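Halogenase PltM (Pseudomonas fluorescens, PDB 6BZN) is a flavin-dependent halogenase that acts on phenolic substrates and can probably use chloride, bromide or iodide as the halide. Local coordinates at residues Phe112-Glu117 / His250-Glu255; Ser197-Gln202 / Phe336-Gln341; Leu42-Leu47 / Leu152-Glu157. All blocks are in the same frame, centred on the assembly; numbering follows the deposited sequence.

Contact 1 (Phe112-Glu117 / His250-Glu255); sequences FAWHQE and HHIFEE
Ala113 O is held by two groups of the partner strand: Ile252 N donates to it at 2.9 Å, tilted 22° from the carbonyl plane, and His251 CA adds a CA-H...O contact. This is parallel pairing within a mixed beta-sheet, strand 109-114 beside strand 248-253. Ala113 N to His250 O and His115 N to Ile252 O continue it, the second bond clearly more bent. On the face that carries Phe112, His250 and Ile252, two rings form an offset stack with centroids 4.3 Å apart. Phe112 CE2 stands over the imidazole toward its rim, 3.4 Å from His250 CG. Matching first torsions, CG anti to the carbonyl carbon in Phe112 (-58°) and in His250 (-56°), send both rings the same way. His250 ND1 is tied to Ser111 O, which fixes the turn of the imidazole, and Phe110 meets that ring edge-to-face. A leucine in place of His250 would probably leave Ser111 O without this mate and Phe112 without a flat ring to stack on. Further along, Ile252 CG1 packs 4.0 Å from Trp114 CD1, while Trp114 NE1 reaches Phe407 O. On the other face a polar chain runs through the buried rings of His115 and His251: Ser121 OG bonds His115 ND1, His308 NE2 bonds His251 NE2, and in the middle His115 NE2 lies 3.0 Å from His251 ND1, either able to donate.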
loop_
_atom_site.group_PDB
_atom_site.type_symbol
_atom_site.label_atom_id
_atom_site.label_comp_id
_atom_site.label_asym_id
_atom_site.label_seq_id
_atom_site.Cartn_x
_atom_site.Cartn_y
_atom_site.Cartn_z
ATOM N N PHE A 112 -8.839 -3.003 14.243
ATOM C CA PHE A 112 -8.717 -1.641 14.742
ATOM C C PHE A 112 -9.170 -1.613 16.186
ATOM O O PHE A 112 -10.279 -2.047 16.465
ATOM C CB PHE A 112 -9.569 -0.680 13.904
ATOM C CG PHE A 112 -9.211 -0.678 12.441
ATOM C CD1 PHE A 112 -9.761 -1.614 11.576
ATOM C CD2 PHE A 112 -8.286 0.224 11.939
ATOM C CE1 PHE A 112 -9.413 -1.629 10.236
ATOM C CE2 PHE A 112 -7.928 0.209 10.600
ATOM C CZ PHE A 112 -8.498 -0.707 9.742
ATOM N N ALA A 113 -8.317 -1.132 17.093
ATOM C CA ALA A 113 -8.662 -0.966 18.501
ATOM C C ALA A 113 -8.463 0.492 18.865
ATOM O O ALA A 113 -7.399 1.064 18.596
ATOM C CB ALA A 113 -7.782 -1.846 19.366
ATOM N N TRP A 114 -9.497 1.105 19.447
ATOM C CA TRP A 114 -9.521 2.545 19.704
ATOM C C TRP A 114 -9.174 2.831 21.163
ATOM O O TRP A 114 -9.494 2.035 22.069
ATOM C CB TRP A 114 -10.898 3.118 19.338
ATOM C CG TRP A 114 -11.061 4.601 19.542
ATOM C CD1 TRP A 114 -10.771 5.601 18.651
ATOM C CD2 TRP A 114 -11.551 5.243 20.713
ATOM N NE1 TRP A 114 -11.052 6.823 19.199
ATOM C CE2 TRP A 114 -11.544 6.635 20.461
ATOM C CE3 TRP A 114 -12.016 4.779 21.949
ATOM C CZ2 TRP A 114 -11.980 7.568 21.404
ATOM C CZ3 TRP A 114 -12.451 5.709 22.894
ATOM C CH2 TRP A 114 -12.423 7.088 22.616
ATOM N N HIS A 115 -8.515 3.956 21.385
ATOM C CA HIS A 115 -8.042 4.377 22.713
ATOM C C HIS A 115 -8.204 5.857 22.879
ATOM O O HIS A 115 -8.331 6.587 21.895
ATOM C CB HIS A 115 -6.573 4.064 22.888
ATOM C CG HIS A 115 -6.230 2.670 22.518
ATOM N ND1 HIS A 115 -6.276 1.632 23.417
ATOM C CD2 HIS A 115 -5.905 2.128 21.326
ATOM C CE1 HIS A 115 -5.957 0.510 22.803
ATOM N NE2 HIS A 115 -5.740 0.785 21.531
ATOM N N GLN A 116 -8.179 6.308 24.121
ATOM C CA GLN A 116 -8.158 7.722 24.401
ATOM C C GLN A 116 -7.340 7.994 25.633
ATOM O O GLN A 116 -7.268 7.164 26.544
ATOM C CB GLN A 116 -9.574 8.294 24.545
ATOM C CG GLN A 116 -10.287 7.989 25.849
ATOM C CD GLN A 116 -11.505 8.872 26.067
ATOM O OE1 GLN A 116 -12.566 8.369 26.351
ATOM N NE2 GLN A 116 -11.350 10.187 25.902
ATOM N N GLU A 117 -6.733 9.168 25.637
ATOM C CA GLU A 117 -5.888 9.599 26.719
ATOM C C GLU A 117 -6.750 9.766 27.975
ATOM O O GLU A 117 -7.927 10.157 27.893
ATOM C CB GLU A 117 -5.233 10.909 26.321
ATOM C CG GLU A 117 -4.191 11.420 27.283
ATOM C CD GLU A 117 -3.324 12.513 26.688
ATOM O OE1 GLU A 117 -3.632 13.001 25.570
ATOM O OE2 GLU A 117 -2.313 12.867 27.333
ATOM N N HIS A 250 -4.286 -2.161 14.094
ATOM C CA HIS A 250 -4.189 -0.712 14.094
ATOM C C HIS A 250 -4.723 -0.217 15.431
ATOM O O HIS A 250 -5.921 -0.362 15.704
ATOM C CB HIS A 250 -5.081 -0.123 12.991
ATOM C CG HIS A 250 -4.794 -0.633 11.611
ATOM N ND1 HIS A 250 -5.093 -1.916 11.209
ATOM C CD2 HIS A 250 -4.303 -0.005 10.515
ATOM C CE1 HIS A 250 -4.757 -2.069 9.937
ATOM N NE2 HIS A 250 -4.272 -0.923 9.495
ATOM N N HIS A 251 -3.853 0.336 16.270
ATOM C CA HIS A 251 -4.281 1.005 17.492
ATOM C C HIS A 251 -4.478 2.459 17.131
ATOM O O HIS A 251 -3.517 3.121 16.727
ATOM C CB HIS A 251 -3.218 0.890 18.565
ATOM C CG HIS A 251 -3.113 -0.472 19.145
ATOM N ND1 HIS A 251 -4.134 -1.054 19.858
ATOM C CD2 HIS A 251 -2.104 -1.370 19.134
ATOM C CE1 HIS A 251 -3.765 -2.253 20.260
ATOM N NE2 HIS A 251 -2.534 -2.460 19.839
ATOM N N ILE A 252 -5.713 2.942 17.238
ATOM C CA ILE A 252 -6.064 4.271 16.750
ATOM C C ILE A 252 -6.464 5.161 17.924
ATOM O O ILE A 252 -6.989 4.684 18.947
ATOM C CB ILE A 252 -7.154 4.217 15.651
ATOM C CG1 ILE A 252 -8.435 3.520 16.157
ATOM C CG2 ILE A 252 -6.620 3.469 14.438
ATOM C CD1 ILE A 252 -9.646 3.671 15.252
ATOM N N PHE A 253 -6.185 6.450 17.788
ATOM C CA PHE A 253 -6.483 7.423 18.825
ATOM C C PHE A 253 -6.525 8.778 18.149
ATOM O O PHE A 253 -6.175 8.898 16.979
ATOM C CB PHE A 253 -5.431 7.352 19.945
ATOM C CG PHE A 253 -4.034 7.175 19.438
ATOM C CD1 PHE A 253 -3.281 8.278 19.075
ATOM C CD2 PHE A 253 -3.481 5.904 19.290
ATOM C CE1 PHE A 253 -1.992 8.125 18.589
ATOM C CE2 PHE A 253 -2.208 5.742 18.787
ATOM C CZ PHE A 253 -1.467 6.855 18.431
ATOM N N GLU A 254 -6.961 9.808 18.872
ATOM C CA GLU A 254 -7.303 11.077 18.226
ATOM C C GLU A 254 -6.219 11.665 17.297
ATOM O O GLU A 254 -6.542 12.148 16.227
ATOM C CB GLU A 254 -7.703 12.132 19.267
ATOM C CG GLU A 254 -8.328 13.358 18.607
ATOM C CD GLU A 254 -8.569 14.503 19.553
ATOM O OE1 GLU A 254 -8.556 15.653 19.053
ATOM O OE2 GLU A 254 -8.775 14.257 20.771
ATOM N N GLU A 255 -4.962 11.605 17.715
ATOM C CA GLU A 255 -3.858 12.296 17.029
ATOM C C GLU A 255 -3.035 11.403 16.110
ATOM O O GLU A 255 -2.074 11.865 15.488
ATOM C CB GLU A 255 -2.935 13.015 18.041
ATOM C CG GLU A 255 -2.042 12.137 18.910
ATOM C CD GLU A 255 -2.701 11.614 20.180
ATOM O OE1 GLU A 255 -3.937 11.693 20.316
ATOM O OE2 GLU A 255 -1.974 11.111 21.063
HETATM O O HOH W 1 -8.436 9.282 21.260
HETATM O O HOH W 2 -4.908 12.853 22.804
#

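Contact 2 (Ser197-Gln202 / Phe336-Gln341); sequences SPLSRQ and FCLLPQ
Leu199 and Leu338 cross at a slant, and their meeting is the centre of the contact between helix 198-203 and strand 336-338, an outermost strand of the five-stranded parallel sheet of the Rossmann-type nucleotide-binding fold. The local axes pass 9.5 Å apart at 106°, so the helix runs nearly square to the strand and only its first turn comes down on it. Leu338 points up at the helix and spreads its two methyls beneath the neighbouring residues Leu199 and Ser200. The fork opens this way because chi2 is 47°, an uncommon value for a leucine whose CG is anti to the carbonyl carbon. Leu199 in turn extends past Leu338 and leans on Phe336, again at a slant, with Leu199 CD1 4.0 Å from Phe336 CB. It meets that CB and not the ring, because chi1 of 71° places CG of Phe336 between its own backbone N and carbonyl carbon and turns the ring away from the leucine methyl. Ile189 of strand 188-191 touches both Leu199 and Phe336, extending the apolar layer under the helix onto the next strand. At the head of the helix Ser197 holds the N-cap position, its OG taking Ser200 N and meeting Asp191 OD2, though the place of that OG is somewhat doubtful. Both segments carry residues seen to bind FAD in structures of this protein, Arg201 and Gln341, although neither reaches across this contact. Gln341 O bonds Tyr326 OH, Tyr326 being another FAD-binding residue. The two Leu338 methyls divide the helix turn between them, CD1 of Leu338 lying 4.0 Å from Leu199 CB and CD2 of Leu338 4.1 Å from Ser200 CB.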
loop_
_atom_site.group_PDB
_atom_site.type_symbol
_atom_site.label_atom_id
_atom_site.label_comp_id
_atom_site.label_asym_id
_atom_site.label_seq_id
_atom_site.Cartn_x
_atom_site.Cartn_y
_atom_site.Cartn_z
ATOM N N SER A 197 13.177 9.370 -5.557
ATOM C CA SER A 197 13.026 9.451 -7.020
ATOM C C SER A 197 13.904 10.571 -7.642
ATOM O O SER A 197 13.587 11.752 -7.484
ATOM C CB SER A 197 11.551 9.689 -7.358
ATOM O OG SER A 197 11.368 10.115 -8.701
ATOM N N PRO A 198 15.003 10.204 -8.342
ATOM C CA PRO A 198 15.893 11.231 -8.917
ATOM C C PRO A 198 15.296 11.926 -10.152
ATOM O O PRO A 198 15.668 13.074 -10.457
ATOM C CB PRO A 198 17.141 10.433 -9.291
ATOM C CG PRO A 198 16.595 9.092 -9.652
ATOM C CD PRO A 198 15.444 8.839 -8.708
ATOM N N LEU A 199 14.379 11.241 -10.843
ATOM C CA LEU A 199 13.581 11.859 -11.886
ATOM C C LEU A 199 12.615 12.827 -11.290
ATOM O O LEU A 199 12.410 13.885 -11.842
ATOM C CB LEU A 199 12.783 10.845 -12.717
ATOM C CG LEU A 199 13.540 10.161 -13.840
ATOM C CD1 LEU A 199 12.623 9.173 -14.509
ATOM C CD2 LEU A 199 14.043 11.186 -14.846
ATOM N N SER A 200 11.992 12.461 -10.170
ATOM C CA SER A 200 11.075 13.378 -9.546
ATOM C C SER A 200 11.806 14.662 -9.174
ATOM O O SER A 200 11.307 15.748 -9.465
ATOM C CB SER A 200 10.377 12.789 -8.316
ATOM O OG SER A 200 9.571 13.776 -7.688
ATOM N N ARG A 201 12.985 14.543 -8.568
ATOM C CA ARG A 201 13.754 15.735 -8.165
ATOM C C ARG A 201 14.108 16.581 -9.383
ATOM O O ARG A 201 13.896 17.793 -9.381
ATOM C CB ARG A 201 15.024 15.357 -7.386
ATOM C CG ARG A 201 14.766 14.700 -6.034
ATOM C CD ARG A 201 16.027 14.604 -5.185
ATOM N NE ARG A 201 17.106 13.897 -5.886
ATOM C CZ ARG A 201 17.519 12.637 -5.674
ATOM N NH1 ARG A 201 16.978 11.847 -4.739
ATOM N NH2 ARG A 201 18.515 12.155 -6.421
ATOM N N GLN A 202 14.588 15.949 -10.452
ATOM C CA GLN A 202 15.073 16.726 -11.604
ATOM C C GLN A 202 13.941 17.287 -12.482
ATOM O O GLN A 202 14.133 18.286 -13.181
ATOM C CB GLN A 202 16.068 15.904 -12.412
ATOM C CG GLN A 202 15.478 15.040 -13.512
ATOM C CD GLN A 202 16.540 14.224 -14.224
ATOM O OE1 GLN A 202 17.480 13.744 -13.597
ATOM N NE2 GLN A 202 16.417 14.096 -15.542
ATOM N N PHE A 336 9.711 8.868 -20.185
ATOM C CA PHE A 336 9.769 8.415 -18.800
ATOM C C PHE A 336 8.402 8.122 -18.226
ATOM O O PHE A 336 7.380 8.586 -18.721
ATOM C CB PHE A 336 10.481 9.427 -17.897
ATOM C CG PHE A 336 9.689 10.683 -17.649
ATOM C CD1 PHE A 336 8.789 10.761 -16.595
ATOM C CD2 PHE A 336 9.833 11.781 -18.481
ATOM C CE1 PHE A 336 8.062 11.921 -16.356
ATOM C CE2 PHE A 336 9.104 12.943 -18.249
ATOM C CZ PHE A 336 8.213 13.009 -17.191
ATOM N N CYS A 337 8.425 7.336 -17.156
ATOM C CA CYS A 337 7.269 7.154 -16.295
ATOM C C CYS A 337 7.777 7.013 -14.868
ATOM O O CYS A 337 8.767 6.306 -14.615
ATOM C CB CYS A 337 6.466 5.923 -16.695
ATOM S SG CYS A 337 5.166 5.479 -15.504
ATOM N N LEU A 338 7.116 7.723 -13.956
ATOM C CA LEU A 338 7.312 7.534 -12.532
ATOM C C LEU A 338 6.284 6.522 -12.065
ATOM O O LEU A 338 5.087 6.698 -12.290
ATOM C CB LEU A 338 7.099 8.836 -11.758
ATOM C CG LEU A 338 8.217 9.876 -11.728
ATOM C CD1 LEU A 338 8.811 10.156 -13.083
ATOM C CD2 LEU A 338 7.728 11.146 -11.054
ATOM N N LEU A 339 6.748 5.465 -11.416
ATOM C CA LEU A 339 5.830 4.557 -10.751
ATOM C C LEU A 339 5.233 5.233 -9.504
ATOM O O LEU A 339 5.676 6.323 -9.102
ATOM C CB LEU A 339 6.527 3.234 -10.433
ATOM C CG LEU A 339 6.793 2.304 -11.616
ATOM C CD1 LEU A 339 7.409 1.019 -11.076
ATOM C CD2 LEU A 339 5.554 1.979 -12.431
ATOM N N PRO A 340 4.197 4.618 -8.898
ATOM C CA PRO A 340 3.481 5.343 -7.833
ATOM C C PRO A 340 4.293 5.857 -6.663
ATOM O O PRO A 340 4.106 7.010 -6.301
ATOM C CB PRO A 340 2.432 4.336 -7.380
ATOM C CG PRO A 340 2.090 3.654 -8.662
ATOM C CD PRO A 340 3.421 3.447 -9.338
ATOM N N GLN A 341 5.205 5.074 -6.093
ATOM C CA GLN A 341 6.020 5.593 -4.974
ATOM C C GLN A 341 6.829 6.846 -5.330
ATOM O O GLN A 341 7.003 7.738 -4.488
ATOM C CB GLN A 341 6.988 4.538 -4.437
ATOM C CG GLN A 341 6.343 3.410 -3.676
ATOM C CD GLN A 341 5.863 3.813 -2.282
ATOM O OE1 GLN A 341 4.678 3.678 -1.972
ATOM N NE2 GLN A 341 6.786 4.271 -1.426
#

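Contact 3 (Leu42-Leu47 / Leu152-Glu157); sequences LAKSGL and LKHGAE
His154 turns its ring and its carbonyl toward the end of helix 33-44, and Ala43 and Lys44 receive them. Ala43 offers just a methyl, set against backbone: its CB is 3.4 Å from His154 O and 3.7 Å from Ala156 N, with Ala156 CB beside it at 4.2 Å. The small side chain is consistent with so close an approach of the two chains, the CA atoms of Ala43 and Ala156 being only 5.5 Å apart. Next to it Lys44 crosses the imidazole at a slant. Its CG leaves anti to the backbone N (chi1 169°), and the bend at chi2 (67°) brings CD to 3.7 Å from His154 CD2, so it is the aliphatic part of the lysine that packs on the histidine. The two polar ends meet through water. Lys44 NZ donates to a water molecule that also lies in the plane of the imidazole at its edge, 2.9 Å from His154 NE2. The other ring nitrogen reaches back to the last turn of helix 140-153, where His154 ND1 bonds Ile150 O and so limits how the ring can turn. Ile83 touches both Lys44 and His154, and the lysine stands at the solvent side of the contact. Both helices finish in Schellman motifs, at Gly46 and Gly155, each glycine with positive phi. A second water links Leu47 O to Gly155 O, weakly on the Gly155 side. Beyond Gly155 the chain enters strand 157-159, where Glu157 pairs by backbone bonds with Val49 and Ile51. Two helix ends brought together just before adjacent parallel strands, 49-52 and 157-159, are an alpha/beta arrangement in keeping with the Rossmann-type FAD-binding fold.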
loop_
_atom_site.group_PDB
_atom_site.type_symbol
_atom_site.label_atom_id
_atom_site.label_comp_id
_atom_site.label_asym_id
_atom_site.label_seq_id
_atom_site.Cartn_x
_atom_site.Cartn_y
_atom_site.Cartn_z
ATOM N N LEU A 42 8.897 -7.040 -18.338
ATOM C CA LEU A 42 9.444 -6.479 -19.568
ATOM C C LEU A 42 10.515 -7.397 -20.168
ATOM O O LEU A 42 10.483 -7.651 -21.377
ATOM C CB LEU A 42 9.993 -5.076 -19.330
ATOM C CG LEU A 42 8.955 -4.034 -18.916
ATOM C CD1 LEU A 42 9.634 -2.701 -18.703
ATOM C CD2 LEU A 42 7.822 -3.859 -19.898
ATOM N N ALA A 43 11.418 -7.926 -19.338
ATOM C CA ALA A 43 12.458 -8.837 -19.824
ATOM C C ALA A 43 11.831 -10.126 -20.390
ATOM O O ALA A 43 12.202 -10.599 -21.470
ATOM C CB ALA A 43 13.454 -9.170 -18.729
ATOM N N LYS A 44 10.867 -10.676 -19.659
ATOM C CA LYS A 44 10.103 -11.839 -20.128
ATOM C C LYS A 44 9.500 -11.622 -21.521
ATOM O O LYS A 44 9.501 -12.542 -22.357
ATOM C CB LYS A 44 9.009 -12.171 -19.118
ATOM C CG LYS A 44 7.954 -13.177 -19.570
ATOM C CD LYS A 44 8.526 -14.565 -19.756
ATOM C CE LYS A 44 7.490 -15.455 -20.430
ATOM N NZ LYS A 44 7.622 -16.855 -19.969
ATOM N N SER A 45 9.018 -10.403 -21.756
ATOM C CA SER A 45 8.302 -10.035 -22.982
ATOM C C SER A 45 9.193 -9.670 -24.182
ATOM O O SER A 45 8.664 -9.305 -25.240
ATOM C CB SER A 45 7.390 -8.840 -22.663
ATOM O OG SER A 45 6.494 -9.161 -21.618
ATOM N N GLY A 46 10.512 -9.725 -24.011
ATOM C CA GLY A 46 11.478 -9.539 -25.113
ATOM C C GLY A 46 12.246 -8.224 -25.111
ATOM O O GLY A 46 12.927 -7.913 -26.108
ATOM N N LEU A 47 12.161 -7.442 -24.025
ATOM C CA LEU A 47 12.942 -6.207 -23.912
ATOM C C LEU A 47 14.258 -6.430 -23.164
ATOM O O LEU A 47 14.339 -7.286 -22.289
ATOM C CB LEU A 47 12.146 -5.100 -23.206
ATOM C CG LEU A 47 10.785 -4.712 -23.785
ATOM C CD1 LEU A 47 10.284 -3.409 -23.176
ATOM C CD2 LEU A 47 10.831 -4.599 -25.297
ATOM N N LEU A 152 16.164 -11.181 -12.684
ATOM C CA LEU A 152 17.481 -11.638 -13.153
ATOM C C LEU A 152 17.382 -12.936 -13.955
ATOM O O LEU A 152 18.057 -13.111 -14.977
ATOM C CB LEU A 152 18.425 -11.846 -11.960
ATOM C CG LEU A 152 18.849 -10.564 -11.248
ATOM C CD1 LEU A 152 19.531 -10.853 -9.911
ATOM C CD2 LEU A 152 19.776 -9.764 -12.141
ATOM N N LYS A 153 16.542 -13.846 -13.480
ATOM C CA LYS A 153 16.357 -15.139 -14.150
ATOM C C LYS A 153 15.663 -15.002 -15.506
ATOM O O LYS A 153 15.787 -15.881 -16.362
ATOM C CB LYS A 153 15.594 -16.106 -13.248
ATOM C CG LYS A 153 16.410 -16.566 -12.045
ATOM C CD LYS A 153 15.691 -17.610 -11.202
ATOM C CE LYS A 153 14.424 -17.072 -10.572
ATOM N NZ LYS A 153 13.720 -18.149 -9.835
ATOM N N HIS A 154 14.919 -13.914 -15.689
ATOM C CA HIS A 154 14.299 -13.604 -16.975
ATOM C C HIS A 154 15.147 -12.730 -17.886
ATOM O O HIS A 154 14.691 -12.362 -18.960
ATOM C CB HIS A 154 12.927 -12.986 -16.761
ATOM C CG HIS A 154 11.902 -13.982 -16.356
ATOM N ND1 HIS A 154 11.675 -14.315 -15.042
ATOM C CD2 HIS A 154 11.080 -14.763 -17.094
ATOM C CE1 HIS A 154 10.738 -15.242 -14.984
ATOM N NE2 HIS A 154 10.356 -15.527 -16.215
ATOM N N GLY A 155 16.376 -12.413 -17.484
ATOM C CA GLY A 155 17.309 -11.698 -18.353
ATOM C C GLY A 155 17.486 -10.212 -18.115
ATOM O O GLY A 155 18.293 -9.583 -18.807
ATOM N N ALA A 156 16.774 -9.630 -17.142
ATOM C CA ALA A 156 17.025 -8.247 -16.762
ATOM C C ALA A 156 18.443 -8.138 -16.194
ATOM O O ALA A 156 18.877 -9.018 -15.445
ATOM C CB ALA A 156 16.003 -7.768 -15.738
ATOM N N GLU A 157 19.180 -7.108 -16.603
ATOM C CA GLU A 157 20.475 -6.797 -15.997
ATOM C C GLU A 157 20.250 -5.886 -14.802
ATOM O O GLU A 157 19.336 -5.065 -14.816
ATOM C CB GLU A 157 21.418 -6.139 -17.005
ATOM C CG GLU A 157 22.815 -5.849 -16.459
ATOM C CD GLU A 157 23.734 -5.154 -17.458
ATOM O OE1 GLU A 157 23.498 -5.303 -18.694
ATOM O OE2 GLU A 157 24.689 -4.468 -16.981
HETATM O O HOH W 3 8.230 -17.318 -17.155
HETATM O O HOH W 4 16.326 -7.771 -20.129
#

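In the fold
Contacts 2 and 3 lie at opposite edges of the parallel sheet, on strand 336-338 and at the start of strand 157-159; their centres are 22 Å apart, their nearest atoms about 9 Å. Contact 1 lies in the mixed sheet, across the centre of the chain from both, its centre 35 Å from that of contact 2 and 46 Å from contact 3's. Contacts 1 and 2 relate to FAD sites known from structures of this protein, though no FAD is bound here: the His250 side chain is about 7 Å from those of Ala65 and Ser351, and contact 2 contains Arg201 and Gln341. Contact 3 is peripheral, the side chain of Ala43 about 11 Å from a bound calcium ion.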